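Local structure of beta carbonic anhydrase (Burkholderia pseudomallei, 6YJN) at residues 83-88 with 166-171. The protein probably catalyses the reversible conversion of carbon dioxide and water to hydrogencarbonate and a proton, using one zinc ion per subunit. Residues are numbered along the deposited sequence; the frame is centred on the assembly and turned at random.
Sequences SVIQFA and TTIVND
Segments 83-88, within helix 79-92, and 166-171, at the start of helix 167-174, approach most closely at Gln86 and Ile168, their CA atoms 5.7 Å apart. Ile168 makes most of the contact, and it shows how a branched residue can pack against backbone as well as side chain. Its CG2 rests on the Gln86 backbone, 3.5 Å from Gln86 CA, while its CD1 lies 3.7 Å from Gln86 CB. With CG1 anti to its own carbonyl carbon (chi1 -54°), Ile168 presents both branches to the facing helix. Ile85 adds a purely apolar touch, its CG2 4.1 Å from Ile168 CG2, the two side chains crossing at about a right angle. Gln86 offers only its base here; its chain bends at chi2 (-86°) and carries the amide away to a second subunit, where NE2 bonds to Val117 O and OE1 to Ala120 N of that copy; NE2 also bonds to Asp90 OD2 within its own helix. The start of helix 167-174 is fixed locally: Thr166 is its N-cap, OG1 accepting from Val169 N at 3.1 Å in a nearly straight bond (166°). Leu82 and Asp90 extend the surface met by Ile168, and Leu42 of strand 41-46 lies against Ile85. Away from the zinc site, this is buried apolar helix-to-helix packing beside the central sheet of the beta-class carbonic anhydrase fold.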
loop_
_atom_site.group_PDB
_atom_site.type_symbol
_atom_site.label_atom_id
_atom_site.label_comp_id
_atom_site.label_asym_id
_atom_site.label_seq_id
_atom_site.Cartn_x
_atom_site.Cartn_y
_atom_site.Cartn_z
ATOM N N SER A 83 -3.127 8.857 -4.650
ATOM C CA SER A 83 -3.858 8.822 -5.908
ATOM C C SER A 83 -4.921 9.915 -5.935
ATOM O O SER A 83 -4.927 10.746 -6.838
ATOM C CB SER A 83 -4.492 7.483 -6.134
ATOM O OG SER A 83 -3.641 6.656 -6.912
ATOM N N VAL A 84 -5.812 9.889 -4.935
ATOM C CA VAL A 84 -6.829 10.908 -4.718
ATOM C C VAL A 84 -6.209 12.304 -4.851
ATOM O O VAL A 84 -6.751 13.158 -5.561
ATOM C CB VAL A 84 -7.551 10.707 -3.366
ATOM C CG1 VAL A 84 -8.477 11.857 -3.029
ATOM C CG2 VAL A 84 -8.323 9.395 -3.291
ATOM N N ILE A 85 -5.047 12.513 -4.211
ATOM C CA ILE A 85 -4.420 13.830 -4.130
ATOM C C ILE A 85 -3.848 14.251 -5.481
ATOM O O ILE A 85 -4.090 15.374 -5.935
ATOM C CB ILE A 85 -3.359 13.887 -3.018
ATOM C CG1 ILE A 85 -3.967 13.565 -1.653
ATOM C CG2 ILE A 85 -2.597 15.206 -3.016
ATOM C CD1 ILE A 85 -2.966 12.993 -0.668
ATOM N N GLN A 86 -3.059 13.366 -6.097
ATOM C CA GLN A 86 -2.533 13.658 -7.417
ATOM C C GLN A 86 -3.687 13.945 -8.383
ATOM O O GLN A 86 -3.555 14.781 -9.277
ATOM C CB GLN A 86 -1.606 12.541 -7.884
ATOM C CG GLN A 86 -0.936 12.847 -9.219
ATOM C CD GLN A 86 -1.780 12.447 -10.410
ATOM O OE1 GLN A 86 -2.549 11.484 -10.347
ATOM N NE2 GLN A 86 -1.639 13.189 -11.501
ATOM N N PHE A 87 -4.835 13.289 -8.172
ATOM C CA PHE A 87 -5.997 13.501 -9.017
ATOM C C PHE A 87 -6.664 14.844 -8.701
ATOM O O PHE A 87 -7.076 15.574 -9.600
ATOM C CB PHE A 87 -6.972 12.337 -8.835
ATOM C CG PHE A 87 -8.020 12.151 -9.908
ATOM C CD1 PHE A 87 -9.061 13.061 -10.066
ATOM C CD2 PHE A 87 -7.998 11.024 -10.727
ATOM C CE1 PHE A 87 -10.031 12.860 -11.040
ATOM C CE2 PHE A 87 -8.980 10.816 -11.687
ATOM C CZ PHE A 87 -9.997 11.735 -11.838
ATOM N N ALA A 88 -6.785 15.169 -7.414
ATOM C CA ALA A 88 -7.434 16.409 -7.034
ATOM C C ALA A 88 -6.604 17.624 -7.459
ATOM O O ALA A 88 -7.138 18.577 -8.020
ATOM C CB ALA A 88 -7.699 16.382 -5.553
ATOM N N THR A 166 4.385 15.570 0.281
ATOM C CA THR A 166 4.217 14.698 -0.871
ATOM C C THR A 166 4.943 15.292 -2.068
ATOM O O THR A 166 5.168 16.505 -2.128
ATOM C CB THR A 166 2.756 14.392 -1.213
ATOM O OG1 THR A 166 2.167 15.571 -1.758
ATOM C CG2 THR A 166 1.958 13.879 -0.034
ATOM N N THR A 167 5.322 14.417 -3.007
ATOM C CA THR A 167 5.930 14.905 -4.234
ATOM C C THR A 167 4.872 15.719 -4.973
ATOM O O THR A 167 5.138 16.839 -5.409
ATOM C CB THR A 167 6.497 13.772 -5.094
ATOM O OG1 THR A 167 5.384 12.958 -5.452
ATOM C CG2 THR A 167 7.526 12.921 -4.391
ATOM N N ILE A 168 3.663 15.151 -5.044
ATOM C CA ILE A 168 2.536 15.753 -5.740
ATOM C C ILE A 168 2.476 17.242 -5.442
ATOM O O ILE A 168 2.541 18.054 -6.363
ATOM C CB ILE A 168 1.203 15.066 -5.384
ATOM C CG1 ILE A 168 1.260 13.555 -5.614
ATOM C CG2 ILE A 168 0.054 15.701 -6.145
ATOM C CD1 ILE A 168 0.306 12.779 -4.730
ATOM N N VAL A 169 2.362 17.566 -4.149
ATOM C CA VAL A 169 2.196 18.932 -3.677
ATOM C C VAL A 169 3.461 19.745 -3.942
ATOM O O VAL A 169 3.371 20.843 -4.477
ATOM C CB VAL A 169 1.794 18.973 -2.188
ATOM C CG1 VAL A 169 1.936 20.365 -1.579
ATOM C CG2 VAL A 169 0.392 18.431 -1.962
ATOM N N ASN A 170 4.630 19.212 -3.561
ATOM C CA ASN A 170 5.870 19.956 -3.721
ATOM C C ASN A 170 6.076 20.343 -5.178
ATOM O O ASN A 170 6.534 21.442 -5.467
ATOM C CB ASN A 170 7.082 19.205 -3.187
ATOM C CG ASN A 170 7.314 19.492 -1.720
ATOM O OD1 ASN A 170 7.594 20.631 -1.346
ATOM N ND2 ASN A 170 7.190 18.471 -0.885
ATOM N N ASP A 171 5.715 19.430 -6.078
ATOM C CA ASP A 171 5.831 19.634 -7.508
ATOM C C ASP A 171 4.886 20.734 -7.980
ATOM O O ASP A 171 5.227 21.509 -8.868
ATOM C CB ASP A 171 5.538 18.330 -8.243
ATOM C CG ASP A 171 6.723 17.388 -8.244
ATOM O OD1 ASP A 171 7.831 17.833 -7.837
ATOM O OD2 ASP A 171 6.530 16.217 -8.652
#